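Local coordinates for secreted protein (PDB 5LXZ) that probably acts as a secreted copper-radical oxidase of the galactose oxidase-like AA5 family, oxidising its substrate at a mononuclear copper centre, at residues Leu34-Val42 with Phe229-Ile237; Ala247-Gly255 with Pro296-Met304. The protein carries 1 engineered substitution. All coordinates share one frame; numbering follows the deposited sequence.

Interaction 1. Residues Leu34-Val42 with Phe229-Ile237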
loop_
_atom_site.group_PDB
_atom_site.type_symbol
_atom_site.label_atom_id
_atom_site.label_comp_id
_atom_site.label_asym_id
_atom_site.label_seq_id
_atom_site.Cartn_x
_atom_site.Cartn_y
_atom_site.Cartn_z
ATOM N N LEU A 34 -1.529 3.166 16.248
ATOM C CA LEU A 34 -2.826 3.042 16.895
ATOM C C LEU A 34 -3.049 4.212 17.840
ATOM O O LEU A 34 -2.115 4.894 18.282
ATOM C CB LEU A 34 -2.833 1.759 17.724
ATOM C CG LEU A 34 -2.421 0.491 16.968
ATOM C CD1 LEU A 34 -2.310 -0.637 17.985
ATOM C CD2 LEU A 34 -3.390 0.175 15.859
ATOM N N ARG A 35 -4.319 4.464 18.116
ATOM C CA ARG A 35 -4.711 5.620 18.924
ATOM C C ARG A 35 -4.231 5.562 20.356
ATOM O O ARG A 35 -4.279 6.547 21.055
ATOM C CB ARG A 35 -6.211 5.841 18.827
ATOM C CG ARG A 35 -7.099 4.744 19.385
ATOM C CD ARG A 35 -7.490 5.027 20.798
ATOM N NE ARG A 35 -8.670 4.236 21.166
ATOM C CZ ARG A 35 -9.229 4.273 22.370
ATOM N NH1 ARG A 35 -8.719 5.028 23.320
ATOM N NH2 ARG A 35 -10.334 3.582 22.589
ATOM N N THR A 36 -3.775 4.393 20.798
ATOM C CA THR A 36 -3.083 4.231 22.072
ATOM C C THR A 36 -1.661 4.740 22.098
ATOM O O THR A 36 -1.024 4.743 23.139
ATOM C CB THR A 36 -3.066 2.749 22.450
ATOM O OG1 THR A 36 -2.487 2.027 21.341
ATOM C CG2 THR A 36 -4.466 2.251 22.681
ATOM N N GLY A 37 -1.127 5.163 20.941
ATOM C CA GLY A 37 0.227 5.583 20.824
ATOM C C GLY A 37 1.194 4.457 20.504
ATOM O O GLY A 37 2.373 4.717 20.328
ATOM N N LYS A 38 0.691 3.233 20.417
ATOM C CA LYS A 38 1.512 2.083 20.100
ATOM C C LYS A 38 1.404 1.763 18.622
ATOM O O LYS A 38 0.452 2.202 17.950
ATOM C CB LYS A 38 1.071 0.920 20.952
ATOM C CG LYS A 38 1.228 1.282 22.438
ATOM C CD LYS A 38 0.915 0.109 23.289
ATOM C CE LYS A 38 0.786 0.484 24.757
ATOM N NZ LYS A 38 0.477 -0.774 25.499
ATOM N N VAL A 39 2.373 1.013 18.124
ATOM C CA VAL A 39 2.422 0.658 16.708
ATOM C C VAL A 39 2.157 -0.810 16.543
ATOM O O VAL A 39 2.842 -1.649 17.153
ATOM C CB VAL A 39 3.774 1.014 16.100
ATOM C CG1 VAL A 39 3.833 0.655 14.628
ATOM C CG2 VAL A 39 4.092 2.492 16.309
ATOM N N LEU A 40 1.175 -1.126 15.704
ATOM C CA LEU A 40 0.881 -2.488 15.297
ATOM C C LEU A 40 1.811 -2.834 14.137
ATOM O O LEU A 40 1.883 -2.087 13.157
ATOM C CB LEU A 40 -0.563 -2.597 14.854
ATOM C CG LEU A 40 -0.991 -3.986 14.389
ATOM C CD1 LEU A 40 -1.073 -4.913 15.570
ATOM C CD2 LEU A 40 -2.300 -3.893 13.588
ATOM N N MET A 41 2.550 -3.927 14.254
ATOM C CA MET A 41 3.489 -4.366 13.235
ATOM C C MET A 41 3.089 -5.763 12.799
ATOM O O MET A 41 3.151 -6.718 13.607
ATOM C CB MET A 41 4.901 -4.346 13.813
ATOM C CG MET A 41 5.291 -2.956 14.306
ATOM S SD MET A 41 6.840 -2.905 15.213
ATOM C CE MET A 41 7.934 -3.033 13.802
ATOM N N VAL A 42 2.703 -5.920 11.545
ATOM C CA VAL A 42 2.137 -7.164 11.072
ATOM C C VAL A 42 3.075 -7.814 10.066
ATOM O O VAL A 42 3.477 -7.209 9.078
ATOM C CB VAL A 42 0.748 -6.987 10.435
ATOM C CG1 VAL A 42 0.149 -8.331 10.087
ATOM C CG2 VAL A 42 -0.180 -6.214 11.352
ATOM N N PHE A 229 -8.819 -4.958 14.381
ATOM C CA PHE A 229 -7.834 -4.991 15.446
ATOM C C PHE A 229 -8.248 -3.928 16.450
ATOM O O PHE A 229 -8.351 -2.744 16.103
ATOM C CB PHE A 229 -6.413 -4.698 14.963
ATOM C CG PHE A 229 -5.412 -4.855 16.052
ATOM C CD1 PHE A 229 -4.980 -6.151 16.396
ATOM C CD2 PHE A 229 -4.984 -3.775 16.840
ATOM C CE1 PHE A 229 -4.082 -6.346 17.429
ATOM C CE2 PHE A 229 -4.091 -4.007 17.898
ATOM C CZ PHE A 229 -3.642 -5.278 18.170
ATOM N N ASP A 230 -8.474 -4.345 17.692
ATOM C CA ASP A 230 -8.883 -3.456 18.762
ATOM C C ASP A 230 -7.621 -3.026 19.522
ATOM O O ASP A 230 -6.968 -3.865 20.161
ATOM C CB ASP A 230 -9.874 -4.225 19.655
ATOM C CG ASP A 230 -10.343 -3.435 20.850
ATOM O OD1 ASP A 230 -9.642 -2.543 21.322
ATOM O OD2 ASP A 230 -11.452 -3.773 21.332
ATOM N N PRO A 231 -7.247 -1.744 19.439
ATOM C CA PRO A 231 -6.012 -1.293 20.054
ATOM C C PRO A 231 -6.039 -1.272 21.584
ATOM O O PRO A 231 -4.976 -1.336 22.187
ATOM C CB PRO A 231 -5.808 0.086 19.499
ATOM C CG PRO A 231 -7.109 0.534 19.019
ATOM C CD PRO A 231 -7.983 -0.653 18.762
ATOM N N VAL A 232 -7.208 -1.252 22.189
ATOM C CA VAL A 232 -7.274 -1.280 23.668
ATOM C C VAL A 232 -7.102 -2.707 24.170
ATOM O O VAL A 232 -6.230 -2.989 24.999
ATOM C CB VAL A 232 -8.548 -0.602 24.183
ATOM C CG1 VAL A 232 -8.676 -0.727 25.710
ATOM C CG2 VAL A 232 -8.552 0.879 23.785
ATOM N N ALA A 233 -7.864 -3.624 23.591
ATOM C CA ALA A 233 -7.716 -5.031 23.893
ATOM C C ALA A 233 -6.419 -5.648 23.360
ATOM O O ALA A 233 -5.973 -6.695 23.838
ATOM C CB ALA A 233 -8.899 -5.779 23.378
ATOM N N GLU A 234 -5.834 -5.009 22.342
ATOM C CA GLU A 234 -4.673 -5.517 21.639
ATOM C C GLU A 234 -4.913 -6.899 21.067
ATOM O O GLU A 234 -4.089 -7.794 21.201
ATOM C CB GLU A 234 -3.432 -5.381 22.508
ATOM C CG GLU A 234 -3.151 -3.918 22.809
ATOM C CD GLU A 234 -1.892 -3.665 23.624
ATOM O OE1 GLU A 234 -1.362 -4.623 24.230
ATOM O OE2 GLU A 234 -1.449 -2.498 23.626
ATOM N N LYS A 235 -6.042 -7.067 20.382
ATOM C CA LYS A 235 -6.346 -8.332 19.758
ATOM C C LYS A 235 -7.116 -8.167 18.454
ATOM O O LYS A 235 -7.792 -7.143 18.230
ATOM C CB LYS A 235 -7.083 -9.264 20.737
ATOM C CG LYS A 235 -8.451 -8.873 21.159
ATOM C CD LYS A 235 -9.007 -9.974 22.089
ATOM C CE LYS A 235 -9.820 -9.438 23.243
ATOM N NZ LYS A 235 -11.073 -8.821 22.755
ATOM N N TYR A 236 -6.995 -9.156 17.591
ATOM C CA TYR A 236 -7.777 -9.218 16.373
ATOM C C TYR A 236 -9.152 -9.793 16.700
ATOM O O TYR A 236 -9.237 -10.856 17.347
ATOM C CB TYR A 236 -7.115 -10.118 15.348
ATOM C CG TYR A 236 -5.809 -9.603 14.823
ATOM C CD1 TYR A 236 -5.766 -8.701 13.761
ATOM C CD2 TYR A 236 -4.604 -10.088 15.310
ATOM C CE1 TYR A 236 -4.564 -8.275 13.258
ATOM C CE2 TYR A 236 -3.394 -9.700 14.777
ATOM C CZ TYR A 236 -3.390 -8.782 13.739
ATOM O OH TYR A 236 -2.189 -8.333 13.187
ATOM N N ILE A 237 -10.196 -9.108 16.278
ATOM C CA ILE A 237 -11.577 -9.571 16.496
ATOM C C ILE A 237 -12.168 -9.975 15.144
ATOM O O ILE A 237 -12.252 -9.148 14.220
ATOM C CB ILE A 237 -12.423 -8.483 17.139
ATOM C CG1 ILE A 237 -11.783 -7.997 18.451
ATOM C CG2 ILE A 237 -13.853 -9.033 17.350
ATOM C CD1 ILE A 237 -12.547 -6.915 19.144
HETATM O O HOH W 1 -2.350 -0.583 21.780
#

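Interaction 2. Residues Ala247-Gly255 with Pro296-Met304. Engineered in segment 247-255: Ala247 (natural residue Trp). With CU (copper (II) ion), chain B; EDO (1,2-ethanediol), chain P; EDO (1,2-ethanediol), chain N.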
loop_
_atom_site.group_PDB
_atom_site.type_symbol
_atom_site.label_atom_id
_atom_site.label_comp_id
_atom_site.label_asym_id
_atom_site.label_seq_id
_atom_site.Cartn_x
_atom_site.Cartn_y
_atom_site.Cartn_z
ATOM N N ALA A 247 -5.945 -11.179 -1.996
ATOM C CA ALA A 247 -4.582 -10.838 -1.639
ATOM C C ALA A 247 -4.284 -9.500 -2.260
ATOM O O ALA A 247 -4.410 -9.324 -3.475
ATOM C CB ALA A 247 -3.564 -11.868 -2.142
ATOM N N TYR A 248 -3.864 -8.543 -1.430
ATOM C CA TYR A 248 -3.459 -7.186 -1.845
ATOM C C TYR A 248 -4.627 -6.254 -2.212
ATOM O O TYR A 248 -4.564 -5.490 -3.188
ATOM C CB TYR A 248 -2.487 -7.199 -3.013
ATOM C CG TYR A 248 -1.121 -7.707 -2.794
ATOM C CD1 TYR A 248 -0.693 -8.241 -1.583
ATOM C CD2 TYR A 248 -0.222 -7.572 -3.832
ATOM C CE1 TYR A 248 0.606 -8.676 -1.452
ATOM C CE2 TYR A 248 1.047 -8.021 -3.710
ATOM C CZ TYR A 248 1.458 -8.560 -2.531
ATOM O OH TYR A 248 2.757 -8.951 -2.503
ATOM N N PRO A 249 -5.717 -6.265 -1.446
ATOM C CA PRO A 249 -6.762 -5.284 -1.694
ATOM C C PRO A 249 -6.423 -3.900 -1.074
ATOM O O PRO A 249 -5.669 -3.813 -0.089
ATOM C CB PRO A 249 -7.949 -5.893 -0.980
ATOM C CG PRO A 249 -7.345 -6.457 0.232
ATOM C CD PRO A 249 -6.001 -7.019 -0.216
ATOM N N THR A 250 -7.014 -2.847 -1.648
ATOM C CA THR A 250 -7.073 -1.583 -0.910
ATOM C C THR A 250 -8.378 -1.491 -0.179
ATOM O O THR A 250 -9.423 -1.777 -0.754
ATOM C CB THR A 250 -6.908 -0.393 -1.857
ATOM O OG1 THR A 250 -5.516 -0.329 -2.196
ATOM C CG2 THR A 250 -7.285 0.933 -1.233
ATOM N N LEU A 251 -8.293 -1.065 1.089
ATOM C CA LEU A 251 -9.455 -0.676 1.880
ATOM C C LEU A 251 -9.406 0.818 2.074
ATOM O O LEU A 251 -8.372 1.331 2.520
ATOM C CB LEU A 251 -9.401 -1.363 3.233
ATOM C CG LEU A 251 -10.085 -2.732 3.325
ATOM C CD1 LEU A 251 -9.627 -3.735 2.347
ATOM C CD2 LEU A 251 -9.916 -3.241 4.769
ATOM N N THR A 252 -10.454 1.523 1.737
ATOM C CA THR A 252 -10.447 2.983 1.833
ATOM C C THR A 252 -11.803 3.494 2.303
ATOM O O THR A 252 -12.836 2.968 1.928
ATOM C CB THR A 252 -9.987 3.597 0.480
ATOM O OG1 THR A 252 -9.612 4.962 0.680
ATOM C CG2 THR A 252 -10.985 3.476 -0.597
ATOM N N THR A 253 -11.784 4.499 3.157
ATOM C CA THR A 253 -13.037 5.034 3.729
ATOM C C THR A 253 -13.786 5.918 2.767
ATOM O O THR A 253 -13.184 6.786 2.115
ATOM C CB THR A 253 -12.670 5.867 4.938
ATOM O OG1 THR A 253 -11.949 5.030 5.866
ATOM C CG2 THR A 253 -13.904 6.463 5.593
ATOM N N LEU A 254 -15.083 5.693 2.674
ATOM C CA LEU A 254 -15.963 6.505 1.842
ATOM C C LEU A 254 -16.584 7.662 2.658
ATOM O O LEU A 254 -16.404 7.776 3.861
ATOM C CB LEU A 254 -17.054 5.616 1.240
ATOM C CG LEU A 254 -16.558 4.480 0.341
ATOM C CD1 LEU A 254 -17.750 3.642 -0.123
ATOM C CD2 LEU A 254 -15.819 5.007 -0.878
ATOM N N GLY A 255 -17.311 8.526 1.972
ATOM C CA GLY A 255 -17.894 9.682 2.651
ATOM C C GLY A 255 -18.924 9.320 3.704
ATOM O O GLY A 255 -19.080 10.087 4.664
ATOM N N PRO A 296 -5.666 -2.601 -10.679
ATOM C CA PRO A 296 -4.599 -3.442 -10.170
ATOM C C PRO A 296 -4.614 -3.507 -8.656
ATOM O O PRO A 296 -5.408 -2.794 -8.053
ATOM C CB PRO A 296 -3.320 -2.734 -10.635
ATOM C CG PRO A 296 -3.747 -1.351 -10.944
ATOM C CD PRO A 296 -5.170 -1.382 -11.341
ATOM N N THR A 297 -3.723 -4.273 -8.069
ATOM C CA THR A 297 -3.698 -4.444 -6.611
ATOM C C THR A 297 -3.142 -3.229 -5.909
ATOM O O THR A 297 -2.470 -2.392 -6.497
ATOM C CB THR A 297 -2.876 -5.675 -6.211
ATOM O OG1 THR A 297 -1.499 -5.460 -6.546
ATOM C CG2 THR A 297 -3.435 -6.919 -6.834
ATOM N N TYR A 298 -3.463 -3.104 -4.626
ATOM C CA TYR A 298 -3.157 -1.940 -3.811
ATOM C C TYR A 298 -3.304 -0.631 -4.590
ATOM O O TYR A 298 -2.388 0.232 -4.565
ATOM C CB TYR A 298 -1.786 -2.042 -3.121
ATOM C CG TYR A 298 -1.694 -3.068 -2.026
ATOM C CD1 TYR A 298 -2.623 -3.109 -1.009
ATOM C CD2 TYR A 298 -0.645 -3.989 -1.972
ATOM C CE1 TYR A 298 -2.531 -4.031 0.007
ATOM C CE2 TYR A 298 -0.553 -4.929 -0.974
ATOM C CZ TYR A 298 -1.467 -4.937 0.039
ATOM O OH TYR A 298 -1.315 -5.887 1.034
ATOM N N PRO A 299 -4.449 -0.407 -5.231
ATOM C CA PRO A 299 -4.636 0.884 -5.888
ATOM C C PRO A 299 -4.658 1.992 -4.873
ATOM O O PRO A 299 -5.280 1.887 -3.840
ATOM C CB PRO A 299 -5.975 0.761 -6.602
ATOM C CG PRO A 299 -6.705 -0.257 -5.741
ATOM C CD PRO A 299 -5.682 -1.226 -5.245
ATOM N N ALA A 300 -3.960 3.089 -5.138
ATOM C CA ALA A 300 -3.943 4.208 -4.213
ATOM C C ALA A 300 -5.201 5.042 -4.366
ATOM O O ALA A 300 -5.291 5.854 -5.280
ATOM C CB ALA A 300 -2.702 5.045 -4.441
ATOM N N LEU A 301 -6.166 4.816 -3.473
ATOM C CA LEU A 301 -7.515 5.371 -3.576
ATOM C C LEU A 301 -7.786 6.262 -2.362
ATOM O O LEU A 301 -7.836 5.764 -1.240
ATOM C CB LEU A 301 -8.546 4.257 -3.602
ATOM C CG LEU A 301 -8.421 3.265 -4.752
ATOM C CD1 LEU A 301 -9.451 2.146 -4.590
ATOM C CD2 LEU A 301 -8.621 3.933 -6.100
ATOM N N PHE A 302 -8.037 7.531 -2.617
ATOM C CA PHE A 302 -8.201 8.514 -1.532
ATOM C C PHE A 302 -9.560 9.182 -1.627
ATOM O O PHE A 302 -9.985 9.587 -2.710
ATOM C CB PHE A 302 -7.146 9.599 -1.658
ATOM C CG PHE A 302 -5.740 9.137 -1.320
ATOM C CD1 PHE A 302 -4.971 8.478 -2.236
ATOM C CD2 PHE A 302 -5.212 9.366 -0.070
ATOM C CE1 PHE A 302 -3.698 8.043 -1.899
ATOM C CE2 PHE A 302 -3.948 8.963 0.260
ATOM C CZ PHE A 302 -3.202 8.270 -0.649
ATOM N N LEU A 303 -10.180 9.426 -0.473
ATOM C CA LEU A 303 -11.430 10.166 -0.459
ATOM C C LEU A 303 -11.192 11.650 -0.652
ATOM O O LEU A 303 -10.466 12.295 0.128
ATOM C CB LEU A 303 -12.150 9.923 0.868
ATOM C CG LEU A 303 -13.518 10.574 1.014
ATOM C CD1 LEU A 303 -14.535 9.985 0.053
ATOM C CD2 LEU A 303 -13.969 10.317 2.457
ATOM N N MET A 304 -11.913 12.223 -1.620
ATOM C CA MET A 304 -11.868 13.631 -1.959
ATOM C C MET A 304 -12.983 14.395 -1.214
ATOM O O MET A 304 -13.976 13.808 -0.756
ATOM C CB MET A 304 -12.086 13.797 -3.452
ATOM C CG MET A 304 -11.064 13.056 -4.290
ATOM S SD MET A 304 -11.541 12.930 -6.042
ATOM C CE MET A 304 -12.034 14.614 -6.474
HETATM CU CU CU B . 3.906 -8.231 -0.952
HETATM C C1 EDO P . -3.732 -0.960 1.698
HETATM O O1 EDO P . -3.619 -1.429 3.052
HETATM C C2 EDO P . -4.758 0.115 1.635
HETATM O O2 EDO P . -5.831 -0.409 2.425
HETATM C C1 EDO N . -19.313 8.591 -1.281
HETATM O O1 EDO N . -17.952 8.624 -0.801
HETATM C C2 EDO N . -20.136 7.459 -0.680
HETATM O O2 EDO N . -20.132 7.526 0.734
HETATM O O HOH W 2 -10.459 7.149 2.017
HETATM O O HOH W 3 4.192 -10.305 -1.578
#

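Interaction 1. Residues Leu34-Val42 with Phe229-Ile237
Leu40 and Leu34 press on the Phe229 ring and make the tight part of this contact. Leu40 CD1 lies over one face, 3.8 Å from the ring centroid, in a CH-pi contact. The Leu34 side chain crosses that of Phe229 at about a right angle, its CD1 3.8 Å from Phe229 CE2. The Phe229 ring is presented to them because its CG is anti to the backbone N (chi1 -175°). Leu34 CB packs on Pro231 CB. The contact joins two neighbouring blades of the galactose oxidase-like beta-propeller: 39-42 belongs to the blade with strands 30-33 and 58-62, and the outer hairpin of strands 226-230 and 235-238 to the next, with a G1 bulge. The other side is polar and looser. Lys38 NZ, ending an extended chain, meets the syn lone pair of Glu234 OE2 at 3.2 Å. Lys70 pairs with Glu234 OE1. A water accepts from Thr36 OG1 and donates to Pro231 O and Glu234 OE2 (2.8 Å). A leucine in place of Lys38 would probably leave Glu234 OE2 with the water but no charged mate. Toward solvent, Val232 CG2 sits over one face of the Arg35 guanidinium, 3.5 Å from Arg35 NH2.

Interaction 2. Residues Ala247-Gly255 with Pro296-Met304
Thr252 OG1 is gripped twice: it donates to Leu301 O at 2.7 Å, from above the carbonyl plane, and accepts from a water. The same water donates to Thr253 O. With OG1 anti to the backbone N (chi1 -163°), the hydroxyl reaches across to the facing strand. Thr250 OG1 likewise donates to a carbonyl, Pro299 O, at 2.8 Å. Tyr298 N gives a nearly straight bond to Tyr248 O (3.0 Å, 169°). The two tyrosine rings are near parallel but slid apart, and barely overlap. In the Tyr248 conformer described, one of two, Tyr298 CE2 sits over a ring face near its rim, 3.4 Å from Tyr248 CG. The planes are 25° apart, and Tyr248 CB rests over the Tyr298 face. Tyr248 OH binds copper at 2.1 Å and is hydrogen-bonded to Tyr460 OH, and Tyr298 OH is held by Thr81 O. Pro249 O is buried beside Tyr298 and has no polar partner. Further out, Leu303 CD2 packs against the backbone of Leu254. Strands 250-253 and 301-303 run almost parallel, their axes 6.8 Å apart. They are the first strands of consecutive Kelch blades; 259-262 follows the one and 309-311 the other.

Overall arrangement
Both interactions join consecutive blades of the same seven-bladed propeller. Their centres lie about 21 Å apart and their nearest atoms about 9 Å apart, so they do not touch. Strand 235-238, in interaction 1, is followed in the chain by strand 250-253, in interaction 2. Interaction 2 reaches the copper site itself, because Tyr248 belongs to it with Tyr460, His461 and His548. Tyr248 also touches Cys80; in galactose oxidase the equivalent pair forms the thioether-linked radical cofactor. Beside it, Ala247 is an engineered replacement for tryptophan. Interaction 1 stands further off, with the side chain of Val42 about 12 Å from this same copper.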